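Local coordinates for malonyl CoA-acyl carrier protein transacylase (Clostridium perfringens, PDB 3PTW) that probably catalyses transfer of the malonyl group from malonyl-CoA to acyl carrier protein, a step that supplies fatty acid synthesis with its extender unit, at residues A[6-11]-A[95-100]; A[84-89]-A[223-228]; A[88-93]-A[251-256]; A[228-233]-A[242-247]. One frame throughout, in Å; residues are numbered along the deposited sequence.

Interaction 1 of 4, residues A[6-11]-A[95-100]; sequences FLFAGQ and YSALIH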
loop_
_atom_site.group_PDB
_atom_site.type_symbol
_atom_site.label_atom_id
_atom_site.label_comp_id
_atom_site.label_asym_id
_atom_site.label_seq_id
_atom_site.Cartn_x
_atom_site.Cartn_y
_atom_site.Cartn_z
ATOM N N PHE A 6 -6.206 10.216 -4.097
ATOM C CA PHE A 6 -5.126 9.396 -4.689
ATOM C C PHE A 6 -4.930 8.102 -3.892
ATOM O O PHE A 6 -4.935 8.115 -2.657
ATOM C CB PHE A 6 -3.786 10.146 -4.719
ATOM C CG PHE A 6 -3.678 11.221 -5.783
ATOM C CD1 PHE A 6 -4.551 11.276 -6.856
ATOM C CD2 PHE A 6 -2.643 12.149 -5.723
ATOM C CE1 PHE A 6 -4.419 12.274 -7.838
ATOM C CE2 PHE A 6 -2.498 13.146 -6.705
ATOM C CZ PHE A 6 -3.383 13.203 -7.756
ATOM N N LEU A 7 -4.745 6.998 -4.603
ATOM C CA LEU A 7 -4.445 5.715 -3.969
ATOM C C LEU A 7 -3.129 5.237 -4.554
ATOM O O LEU A 7 -2.958 5.208 -5.779
ATOM C CB LEU A 7 -5.547 4.677 -4.240
ATOM C CG LEU A 7 -6.991 5.016 -3.853
ATOM C CD1 LEU A 7 -7.933 3.940 -4.344
ATOM C CD2 LEU A 7 -7.171 5.254 -2.357
ATOM N N PHE A 8 -2.190 4.890 -3.692
ATOM C CA PHE A 8 -0.879 4.475 -4.188
ATOM C C PHE A 8 -0.689 2.985 -4.053
ATOM O O PHE A 8 -0.912 2.420 -2.972
ATOM C CB PHE A 8 0.234 5.256 -3.495
ATOM C CG PHE A 8 0.154 6.737 -3.741
ATOM C CD1 PHE A 8 0.622 7.279 -4.948
ATOM C CD2 PHE A 8 -0.422 7.581 -2.794
ATOM C CE1 PHE A 8 0.533 8.635 -5.199
ATOM C CE2 PHE A 8 -0.524 8.955 -3.031
ATOM C CZ PHE A 8 -0.044 9.489 -4.242
ATOM N N ALA A 9 -0.277 2.368 -5.162
ATOM C CA ALA A 9 -0.040 0.918 -5.252
ATOM C C ALA A 9 0.982 0.418 -4.255
ATOM O O ALA A 9 1.867 1.172 -3.826
ATOM C CB ALA A 9 0.398 0.550 -6.644
ATOM N N GLY A 10 0.884 -0.864 -3.913
ATOM C CA GLY A 10 1.761 -1.455 -2.909
ATOM C C GLY A 10 2.323 -2.810 -3.290
ATOM O O GLY A 10 2.303 -3.212 -4.471
ATOM N N GLN A 11 2.826 -3.520 -2.281
ATOM C CA GLN A 11 3.509 -4.789 -2.513
ATOM C C GLN A 11 2.519 -5.781 -3.127
ATOM O O GLN A 11 1.361 -5.835 -2.719
ATOM C CB GLN A 11 4.143 -5.310 -1.206
ATOM C CG GLN A 11 4.898 -6.635 -1.341
ATOM C CD GLN A 11 5.944 -6.858 -0.250
ATOM O OE1 GLN A 11 6.761 -5.979 0.045
ATOM N NE2 GLN A 11 5.940 -8.052 0.332
ATOM N N TYR A 95 3.478 5.185 2.368
ATOM C CA TYR A 95 4.701 5.979 2.178
ATOM C C TYR A 95 4.604 6.934 0.990
ATOM O O TYR A 95 4.998 8.084 1.109
ATOM C CB TYR A 95 5.956 5.096 2.110
ATOM C CG TYR A 95 6.315 4.548 3.472
ATOM C CD1 TYR A 95 7.218 5.215 4.298
ATOM C CD2 TYR A 95 5.721 3.377 3.955
ATOM C CE1 TYR A 95 7.530 4.731 5.562
ATOM C CE2 TYR A 95 6.030 2.887 5.229
ATOM C CZ TYR A 95 6.936 3.568 6.016
ATOM O OH TYR A 95 7.256 3.102 7.275
ATOM N N SER A 96 4.066 6.474 -0.140
ATOM C CA SER A 96 3.898 7.358 -1.299
ATOM C C SER A 96 2.955 8.511 -0.950
ATOM O O SER A 96 3.115 9.615 -1.443
ATOM C CB SER A 96 3.316 6.609 -2.512
ATOM O OG SER A 96 4.050 5.438 -2.854
ATOM N N ALA A 97 1.938 8.226 -0.143
ATOM C CA ALA A 97 1.010 9.273 0.282
ATOM C C ALA A 97 1.743 10.310 1.154
ATOM O O ALA A 97 1.616 11.514 0.916
ATOM C CB ALA A 97 -0.186 8.671 0.998
ATOM N N LEU A 98 2.558 9.851 2.111
ATOM C CA LEU A 98 3.287 10.780 2.989
ATOM C C LEU A 98 4.327 11.629 2.257
ATOM O O LEU A 98 4.524 12.775 2.629
ATOM C CB LEU A 98 3.940 10.072 4.178
ATOM C CG LEU A 98 3.020 9.456 5.228
ATOM C CD1 LEU A 98 3.813 8.501 6.139
ATOM C CD2 LEU A 98 2.305 10.516 6.035
ATOM N N ILE A 99 4.984 11.058 1.240
ATOM C CA ILE A 99 5.865 11.808 0.351
ATOM C C ILE A 99 5.065 12.832 -0.446
ATOM O O ILE A 99 5.466 13.984 -0.556
ATOM C CB ILE A 99 6.650 10.886 -0.643
ATOM C CG1 ILE A 99 7.673 10.017 0.100
ATOM C CG2 ILE A 99 7.322 11.727 -1.772
ATOM C CD1 ILE A 99 8.185 8.781 -0.701
ATOM N N HIS A 100 3.928 12.415 -0.992
ATOM C CA HIS A 100 3.055 13.327 -1.750
ATOM C C HIS A 100 2.677 14.512 -0.859
ATOM O O HIS A 100 2.677 15.659 -1.314
ATOM C CB HIS A 100 1.840 12.552 -2.302
ATOM C CG HIS A 100 0.713 13.409 -2.788
ATOM N ND1 HIS A 100 0.878 14.412 -3.719
ATOM C CD2 HIS A 100 -0.607 13.390 -2.487
ATOM C CE1 HIS A 100 -0.287 14.990 -3.951
ATOM N NE2 HIS A 100 -1.208 14.374 -3.230
#
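Strand 6-8 and helix 95-100 approach to 8.2 Å between their axes and run at 132°, with Phe8 opposite Ser96 at 6.3 Å between CA atoms. Phe8 carries most of the contact. CB of Ser96 lies over one face of the Phe8 ring, 3.4 Å from Phe8 CG. Further along the ring, Phe8 CD2 comes to 3.6 Å from the backbone N of Ala97, and it also touches the methyl group of Ala97. The far end of the ring, CZ, reaches the CB of His100 at 4.1 Å. Phe8 CG stands beside its own backbone N (chi1 -61°), which lays the ring along the helix surface. His100 closes the other end of the contact. Its CG is anti to the backbone N, and the imidazole extends to the Phe6 ring. The two rings meet obliquely, their planes at 46° and their centroids 5.3 Å apart; the nearest atoms are His100 NE2 and Phe6 CD2 at 3.6 Å. Helix 93-100 thus lies against the central sheet of the acyl transferase domain. The contact between the two segments is almost wholly van der Waals, and the polar ends of His100 and Ser96 are held by Ser84 O and Asn70 ND2, outside the two segments.

Interaction 2 of 4, residues A[84-89]-A[223-228]; sequences SHISCG and NGIVMS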
loop_
_atom_site.group_PDB
_atom_site.type_symbol
_atom_site.label_atom_id
_atom_site.label_comp_id
_atom_site.label_asym_id
_atom_site.label_seq_id
_atom_site.Cartn_x
_atom_site.Cartn_y
_atom_site.Cartn_z
ATOM N N SER A 84 -4.646 16.383 -5.974
ATOM C CA SER A 84 -5.503 15.942 -4.889
ATOM C C SER A 84 -4.785 16.207 -3.572
ATOM O O SER A 84 -3.553 16.148 -3.499
ATOM C CB SER A 84 -5.783 14.439 -4.997
ATOM O OG SER A 84 -6.136 13.871 -3.731
ATOM N N HIS A 85 -5.561 16.481 -2.532
ATOM C CA HIS A 85 -5.009 16.619 -1.191
ATOM C C HIS A 85 -5.628 15.623 -0.207
ATOM O O HIS A 85 -5.644 15.862 1.010
ATOM C CB HIS A 85 -5.174 18.051 -0.695
ATOM C CG HIS A 85 -6.597 18.517 -0.645
ATOM N ND1 HIS A 85 -7.212 19.154 -1.704
ATOM C CD2 HIS A 85 -7.516 18.464 0.347
ATOM C CE1 HIS A 85 -8.451 19.463 -1.369
ATOM N NE2 HIS A 85 -8.660 19.056 -0.129
ATOM N N ILE A 86 -6.156 14.518 -0.739
ATOM C CA ILE A 86 -6.612 13.391 0.088
ATOM C C ILE A 86 -6.112 12.085 -0.519
ATOM O O ILE A 86 -6.487 11.730 -1.640
ATOM C CB ILE A 86 -8.166 13.330 0.260
ATOM C CG1 ILE A 86 -8.769 14.728 0.477
ATOM C CG2 ILE A 86 -8.527 12.392 1.414
ATOM C CD1 ILE A 86 -10.321 14.799 0.359
ATOM N N SER A 87 -5.251 11.380 0.208
ATOM C CA SER A 87 -4.641 10.160 -0.317
ATOM C C SER A 87 -4.426 9.078 0.730
ATOM O O SER A 87 -4.513 9.324 1.931
ATOM C CB SER A 87 -3.332 10.471 -1.057
ATOM O OG SER A 87 -2.321 10.945 -0.190
ATOM N N CYS A 88 -4.178 7.863 0.256
ATOM C CA CYS A 88 -3.753 6.779 1.126
ATOM C C CYS A 88 -3.211 5.662 0.284
ATOM O O CYS A 88 -3.230 5.750 -0.952
ATOM C CB CYS A 88 -4.892 6.292 2.032
ATOM S SG CYS A 88 -6.016 5.110 1.342
ATOM N N GLY A 89 -2.710 4.637 0.969
ATOM C CA GLY A 89 -2.201 3.423 0.356
ATOM C C GLY A 89 -2.625 2.202 1.161
ATOM O O GLY A 89 -3.451 2.297 2.084
ATOM N N ASN A 223 1.079 18.158 4.257
ATOM C CA ASN A 223 0.113 18.903 3.471
ATOM C C ASN A 223 -1.046 17.995 3.131
ATOM O O ASN A 223 -0.841 16.814 2.843
ATOM C CB ASN A 223 0.741 19.373 2.179
ATOM C CG ASN A 223 1.474 20.644 2.345
ATOM O OD1 ASN A 223 0.887 21.732 2.272
ATOM N ND2 ASN A 223 2.773 20.538 2.577
ATOM N N GLY A 224 -2.253 18.543 3.148
ATOM C CA GLY A 224 -3.443 17.765 2.852
ATOM C C GLY A 224 -3.689 16.632 3.828
ATOM O O GLY A 224 -3.238 16.656 4.984
ATOM N N ILE A 225 -4.427 15.637 3.362
ATOM C CA ILE A 225 -4.943 14.591 4.236
ATOM C C ILE A 225 -4.383 13.267 3.774
ATOM O O ILE A 225 -4.460 12.930 2.589
ATOM C CB ILE A 225 -6.488 14.556 4.229
ATOM C CG1 ILE A 225 -7.054 15.827 4.874
ATOM C CG2 ILE A 225 -7.018 13.312 4.959
ATOM C CD1 ILE A 225 -8.550 16.050 4.614
ATOM N N VAL A 226 -3.783 12.539 4.709
ATOM C CA VAL A 226 -3.296 11.199 4.443
ATOM C C VAL A 226 -4.008 10.301 5.433
ATOM O O VAL A 226 -4.090 10.637 6.628
ATOM C CB VAL A 226 -1.762 11.098 4.618
ATOM C CG1 VAL A 226 -1.293 9.658 4.458
ATOM C CG2 VAL A 226 -1.063 12.002 3.632
ATOM N N MET A 227 -4.557 9.194 4.935
ATOM C CA MET A 227 -5.217 8.214 5.797
ATOM C C MET A 227 -4.198 7.247 6.387
ATOM O O MET A 227 -3.284 6.754 5.687
ATOM C CB MET A 227 -6.322 7.441 5.053
ATOM C CG MET A 227 -7.429 8.305 4.481
ATOM S SD MET A 227 -8.265 9.260 5.771
ATOM C CE MET A 227 -9.388 10.300 4.864
ATOM N N SER A 228 -4.347 6.992 7.683
ATOM C CA SER A 228 -3.501 6.024 8.359
ATOM C C SER A 228 -4.134 4.643 8.314
ATOM O O SER A 228 -5.293 4.481 8.712
ATOM C CB SER A 228 -3.230 6.447 9.805
ATOM O OG SER A 228 -2.884 5.317 10.620
HETATM O O HOH W 1 -3.068 13.635 0.372
HETATM O O HOH W 2 -2.304 5.064 3.941
#
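Neighbouring parallel strands of the central mixed sheet meet here, 86-89 beside 225-228, with axes 4.8 Å apart and inclined by 29°. Ile86 pairs with Ile225, and Ser87 with Val226. Three backbone bonds form the ladder: Ile225 N to His85 O (2.7 Å), Ser87 N to Ile225 O (2.9 Å) and Met227 N to Ser87 O (3.0 Å). The last lies nearly along the C=O axis. Ile86 and Ile225 run alongside each other on one face, CG2 to CG2 at 4.0 Å. The Met227 chain bends at chi2 (-59°), and its CE reaches CG2 of Ile86 at 4.1 Å. On the other face Ser87 OG shares water 1 with Ile225 O, to which the water donates. Beyond the last direct bond, water 2 accepts from Gly89 N and donates to Met227 O, bridging the strands. Cys88 CB and Met227 CB pack 3.5 Å apart nearby. At the other end an ST turn, Ser84 OG accepting from Ile86 N, leads into strand 86-89. The alternating bonds are those of a parallel beta ladder, in the sheet of an alpha/beta-hydrolase-like acyl transferase core.

Interaction 3 of 4, residues A[88-93]-A[251-256]; sequences CGLSLG and KPVLFI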
loop_
_atom_site.group_PDB
_atom_site.type_symbol
_atom_site.label_atom_id
_atom_site.label_comp_id
_atom_site.label_asym_id
_atom_site.label_seq_id
_atom_site.Cartn_x
_atom_site.Cartn_y
_atom_site.Cartn_z
ATOM N N CYS A 88 -4.178 7.863 0.256
ATOM C CA CYS A 88 -3.753 6.779 1.126
ATOM C C CYS A 88 -3.211 5.662 0.284
ATOM O O CYS A 88 -3.230 5.750 -0.952
ATOM C CB CYS A 88 -4.892 6.292 2.032
ATOM S SG CYS A 88 -6.016 5.110 1.342
ATOM N N GLY A 89 -2.710 4.637 0.969
ATOM C CA GLY A 89 -2.201 3.423 0.356
ATOM C C GLY A 89 -2.625 2.202 1.161
ATOM O O GLY A 89 -3.451 2.297 2.084
ATOM N N LEU A 90 -2.061 1.048 0.810
ATOM C CA LEU A 90 -2.387 -0.204 1.493
ATOM C C LEU A 90 -1.053 -0.812 1.873
ATOM O O LEU A 90 -0.371 -1.417 1.026
ATOM C CB LEU A 90 -3.199 -1.121 0.560
ATOM C CG LEU A 90 -3.734 -2.544 0.854
ATOM C CD1 LEU A 90 -3.029 -3.328 1.957
ATOM C CD2 LEU A 90 -5.180 -2.557 1.116
ATOM N N SER A 91 -0.682 -0.608 3.144
ATOM C CA SER A 91 0.657 -0.892 3.668
ATOM C C SER A 91 1.713 0.027 3.019
ATOM O O SER A 91 1.869 1.175 3.450
ATOM C CB SER A 91 1.013 -2.395 3.585
ATOM O OG SER A 91 2.312 -2.653 4.100
ATOM N N LEU A 92 2.403 -0.449 1.984
ATOM C CA LEU A 92 3.532 0.289 1.410
ATOM C C LEU A 92 3.174 1.651 0.813
ATOM O O LEU A 92 3.924 2.622 0.988
ATOM C CB LEU A 92 4.267 -0.545 0.356
ATOM C CG LEU A 92 5.375 0.191 -0.412
ATOM C CD1 LEU A 92 6.537 0.594 0.502
ATOM C CD2 LEU A 92 5.871 -0.640 -1.578
ATOM N N GLY A 93 2.048 1.717 0.101
ATOM C CA GLY A 93 1.595 2.961 -0.548
ATOM C C GLY A 93 1.299 4.110 0.416
ATOM O O GLY A 93 1.152 5.262 -0.016
ATOM N N LYS A 251 0.417 -4.244 12.959
ATOM C CA LYS A 251 -1.017 -4.072 13.240
ATOM C C LYS A 251 -1.859 -4.207 11.957
ATOM O O LYS A 251 -1.325 -4.097 10.861
ATOM C CB LYS A 251 -1.284 -2.689 13.862
ATOM C CG LYS A 251 -0.805 -2.504 15.305
ATOM C CD LYS A 251 -1.360 -3.597 16.163
ATOM C CE LYS A 251 -0.868 -3.564 17.606
ATOM N NZ LYS A 251 -1.645 -4.640 18.290
ATOM N N PRO A 252 -3.187 -4.404 12.096
ATOM C CA PRO A 252 -4.078 -4.521 10.957
ATOM C C PRO A 252 -4.044 -3.301 10.027
ATOM O O PRO A 252 -4.002 -2.162 10.497
ATOM C CB PRO A 252 -5.470 -4.617 11.622
ATOM C CG PRO A 252 -5.199 -5.253 12.926
ATOM C CD PRO A 252 -3.905 -4.634 13.366
ATOM N N VAL A 253 -4.078 -3.560 8.723
ATOM C CA VAL A 253 -4.282 -2.514 7.712
ATOM C C VAL A 253 -5.781 -2.283 7.525
ATOM O O VAL A 253 -6.475 -3.074 6.876
ATOM C CB VAL A 253 -3.609 -2.873 6.374
ATOM C CG1 VAL A 253 -3.828 -1.774 5.325
ATOM C CG2 VAL A 253 -2.123 -3.098 6.592
ATOM N N LEU A 254 -6.283 -1.198 8.110
ATOM C CA LEU A 254 -7.689 -0.861 8.001
ATOM C C LEU A 254 -7.968 -0.116 6.689
ATOM O O LEU A 254 -8.467 1.019 6.706
ATOM C CB LEU A 254 -8.121 -0.041 9.225
ATOM C CG LEU A 254 -8.517 -0.771 10.514
ATOM C CD1 LEU A 254 -7.931 -2.155 10.648
ATOM C CD2 LEU A 254 -8.219 0.035 11.766
ATOM N N PHE A 255 -7.636 -0.748 5.557
ATOM C CA PHE A 255 -7.863 -0.122 4.235
ATOM C C PHE A 255 -9.312 0.247 3.964
ATOM O O PHE A 255 -9.582 1.326 3.415
ATOM C CB PHE A 255 -7.356 -0.979 3.074
ATOM C CG PHE A 255 -7.449 -0.276 1.716
ATOM C CD1 PHE A 255 -6.522 0.711 1.363
ATOM C CD2 PHE A 255 -8.450 -0.608 0.806
ATOM C CE1 PHE A 255 -6.592 1.362 0.120
ATOM C CE2 PHE A 255 -8.530 0.034 -0.444
ATOM C CZ PHE A 255 -7.596 1.014 -0.786
ATOM N N ILE A 256 -10.241 -0.648 4.314
ATOM C CA ILE A 256 -11.661 -0.361 4.090
ATOM C C ILE A 256 -12.096 0.909 4.839
ATOM O O ILE A 256 -12.795 1.754 4.268
ATOM C CB ILE A 256 -12.616 -1.577 4.371
ATOM C CG1 ILE A 256 -14.071 -1.202 4.032
ATOM C CG2 ILE A 256 -12.512 -2.055 5.816
ATOM C CD1 ILE A 256 -15.085 -2.325 4.189
#
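The Phe255 ring has the carbonyl O of Gly89 at its edge, in plane, 3.5 Å from CD1. That oxygen accepts a hydrogen bond from Asn229 ND2, and the ring edge is a secondary contact. Leu90 CD2 and Cys88 SG approach the same ring obliquely. CD2 of Leu90 is tight against the base of the ring, 3.3 Å from Phe255 CG, and equally near Phe255 CB. Leu90 chi2 is nearly eclipsed (-22°), and the exact placing of its methyls is doubtful. The sulfur of Cys88 is 4.0 Å from Phe255 CE1, a Cys sulfur-aromatic contact. With chi1 at 179°, Leu90 CG extends away from its backbone N, and the methyls reach the other segment. While CD2 meets Phe255, CD1 meets Val253 CG1 at 3.8 Å. The side chain of Leu90 lies between Val253 and Phe255, touching both, and crosses each at about a right angle. Leu254, the centre of an inverse gamma turn, is the N-cap residue of helix 255-264. Gly89, Ser91 and Gly93 fit the GxSxG pattern of a nucleophile elbow, as in related acyl transferases, where the serine carries the acyl group. Ser91 has the positive phi (65°) of such a turn, and its OG is hydrogen-bonded to Arg116. His199 touches both Ser91 and Val253. Apolar carbon thus backs the turn around Ser91, while the C-H edge of Phe255 adds a weakly polar contact to the Gly89 carbonyl.

Interaction 4 of 4, residues A[228-233]-A[242-247]; sequences SNVKGE and IELLTS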
loop_
_atom_site.group_PDB
_atom_site.type_symbol
_atom_site.label_atom_id
_atom_site.label_comp_id
_atom_site.label_asym_id
_atom_site.label_seq_id
_atom_site.Cartn_x
_atom_site.Cartn_y
_atom_site.Cartn_z
ATOM N N SER A 228 -4.347 6.992 7.683
ATOM C CA SER A 228 -3.501 6.024 8.359
ATOM C C SER A 228 -4.134 4.643 8.314
ATOM O O SER A 228 -5.293 4.481 8.712
ATOM C CB SER A 228 -3.230 6.447 9.805
ATOM O OG SER A 228 -2.884 5.317 10.620
ATOM N N ASN A 229 -3.361 3.664 7.827
ATOM C CA ASN A 229 -3.744 2.251 7.821
ATOM C C ASN A 229 -3.990 1.732 9.245
ATOM O O ASN A 229 -4.883 0.904 9.471
ATOM C CB ASN A 229 -2.660 1.357 7.150
ATOM C CG ASN A 229 -2.572 1.505 5.611
ATOM O OD1 ASN A 229 -1.570 1.096 5.011
ATOM N ND2 ASN A 229 -3.602 2.051 4.976
ATOM N N VAL A 230 -3.183 2.192 10.200
ATOM C CA VAL A 230 -3.331 1.771 11.605
ATOM C C VAL A 230 -4.629 2.310 12.212
ATOM O O VAL A 230 -5.379 1.566 12.858
ATOM C CB VAL A 230 -2.125 2.214 12.501
ATOM C CG1 VAL A 230 -2.441 2.031 13.995
ATOM C CG2 VAL A 230 -0.885 1.426 12.145
ATOM N N LYS A 231 -4.871 3.602 12.002
ATOM C CA LYS A 231 -5.993 4.315 12.621
ATOM C C LYS A 231 -7.339 4.015 11.959
ATOM O O LYS A 231 -8.372 4.030 12.625
ATOM C CB LYS A 231 -5.740 5.825 12.552
ATOM C CG LYS A 231 -4.637 6.347 13.506
ATOM C CD LYS A 231 -4.536 7.893 13.467
ATOM C CE LYS A 231 -5.804 8.556 13.988
ATOM N NZ LYS A 231 -5.736 10.032 13.892
ATOM N N GLY A 232 -7.316 3.763 10.643
ATOM C CA GLY A 232 -8.535 3.693 9.840
ATOM C C GLY A 232 -9.131 5.074 9.604
ATOM O O GLY A 232 -10.337 5.208 9.410
ATOM N N GLU A 233 -8.281 6.103 9.630
ATOM C CA GLU A 233 -8.717 7.501 9.512
ATOM C C GLU A 233 -7.499 8.402 9.356
ATOM O O GLU A 233 -6.358 7.924 9.385
ATOM C CB GLU A 233 -9.566 7.945 10.716
ATOM C CG GLU A 233 -8.915 7.751 12.068
ATOM C CD GLU A 233 -9.843 8.052 13.238
ATOM O OE1 GLU A 233 -11.074 7.894 13.098
ATOM O OE2 GLU A 233 -9.329 8.433 14.312
ATOM N N ILE A 242 6.013 8.707 13.337
ATOM C CA ILE A 242 6.904 7.559 13.552
ATOM C C ILE A 242 6.185 6.359 14.180
ATOM O O ILE A 242 6.381 5.218 13.758
ATOM C CB ILE A 242 8.143 7.968 14.399
ATOM C CG1 ILE A 242 9.042 8.923 13.593
ATOM C CG2 ILE A 242 8.921 6.732 14.909
ATOM C CD1 ILE A 242 9.732 9.984 14.450
ATOM N N GLU A 243 5.338 6.621 15.165
ATOM C CA GLU A 243 4.652 5.547 15.884
ATOM C C GLU A 243 3.580 4.899 15.026
ATOM O O GLU A 243 3.421 3.689 15.056
ATOM C CB GLU A 243 4.057 6.074 17.186
ATOM C CG GLU A 243 3.075 5.159 17.862
ATOM C CD GLU A 243 2.074 5.943 18.689
ATOM O OE1 GLU A 243 0.885 5.990 18.285
ATOM O OE2 GLU A 243 2.488 6.538 19.720
ATOM N N LEU A 244 2.839 5.711 14.274
ATOM C CA LEU A 244 1.843 5.190 13.333
ATOM C C LEU A 244 2.477 4.355 12.217
ATOM O O LEU A 244 1.834 3.473 11.663
ATOM C CB LEU A 244 1.020 6.326 12.742
ATOM C CG LEU A 244 -0.403 6.571 13.291
ATOM C CD1 LEU A 244 -0.662 6.036 14.697
ATOM C CD2 LEU A 244 -0.728 8.037 13.222
ATOM N N LEU A 245 3.737 4.639 11.912
ATOM C CA LEU A 245 4.470 3.936 10.851
ATOM C C LEU A 245 5.150 2.702 11.449
ATOM O O LEU A 245 5.280 1.654 10.805
ATOM C CB LEU A 245 5.495 4.880 10.226
ATOM C CG LEU A 245 5.384 5.431 8.799
ATOM C CD1 LEU A 245 3.974 5.439 8.215
ATOM C CD2 LEU A 245 6.045 6.803 8.721
ATOM N N THR A 246 5.554 2.834 12.703
ATOM C CA THR A 246 6.063 1.710 13.485
ATOM C C THR A 246 4.967 0.657 13.657
ATOM O O THR A 246 5.155 -0.486 13.255
ATOM C CB THR A 246 6.610 2.211 14.835
ATOM O OG1 THR A 246 7.847 2.890 14.589
ATOM C CG2 THR A 246 6.837 1.069 15.828
ATOM N N SER A 247 3.837 1.056 14.250
ATOM C CA SER A 247 2.648 0.200 14.393
ATOM C C SER A 247 2.162 -0.488 13.097
ATOM O O SER A 247 1.729 -1.642 13.126
ATOM C CB SER A 247 1.492 1.018 14.981
ATOM O OG SER A 247 1.799 1.461 16.286
HETATM O O HOH W 3 -0.547 4.002 9.764
#
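Val230 lays its CG2 methyl against the backbone of helix 241-248, 3.4 Å from the carbonyl O of Leu244. The same methyl touches CB of Ser247 at 3.7 Å, one turn further on. Its branch is set by chi1 (168°), which puts CG1 anti to the backbone N and CG2 beside it; both methyls face the helix. Leu244 reaches back toward the loop. Its CD2 meets the aliphatic CD of Lys231 at 3.8 Å, and the two side chains cross obliquely. Beyond that point the Lys231 chain, bent at chi3, takes its NZ away to a salt bridge with Asp239. Leu244 CG also packs on Ser228 OG. The loop joins strands 225-228 and 233-234, the antiparallel pair at one margin of the central sheet. It is shaped by an ST motif, in which Ser228 OG accepts from Lys231 N at 3.0 Å. A G1 beta bulge places Gly232 and Glu233 both against Ser228. Ser228 OG has a further task: it donates to water 3, which in turn donates to Leu244 O at 3.1 Å. One water therefore ties the turn to the helix backbone. On the helix, Glu243 O takes two bonds from Ser247, from N and from OG, on opposite faces of its carbonyl plane. The OG of Ser247 is turned back along its own helix, and its CB meets Val230.

Overall arrangement
The four contacts lie close together, their centres about 9 to 14 Å apart. Interactions 1, 2 and 3 all involve the central mixed sheet: strand 86-89 serves interactions 2 and 3, and its neighbour 4-8 serves interaction 1. Strand 86-89 leads through the turn around Ser91 into helix 93-100, used by interaction 1, which crosses interactions 2 and 3 along the chain. Interaction 4 shares Ser228 with interaction 2 and is nested inside the loop closed by interaction 3. Asn229, in the loop of interaction 4, binds the Gly89 carbonyl, Ser91 N and Leu254 N. In interactions 1 to 3, segments far apart in sequence thus converge around the probable nucleophile elbow.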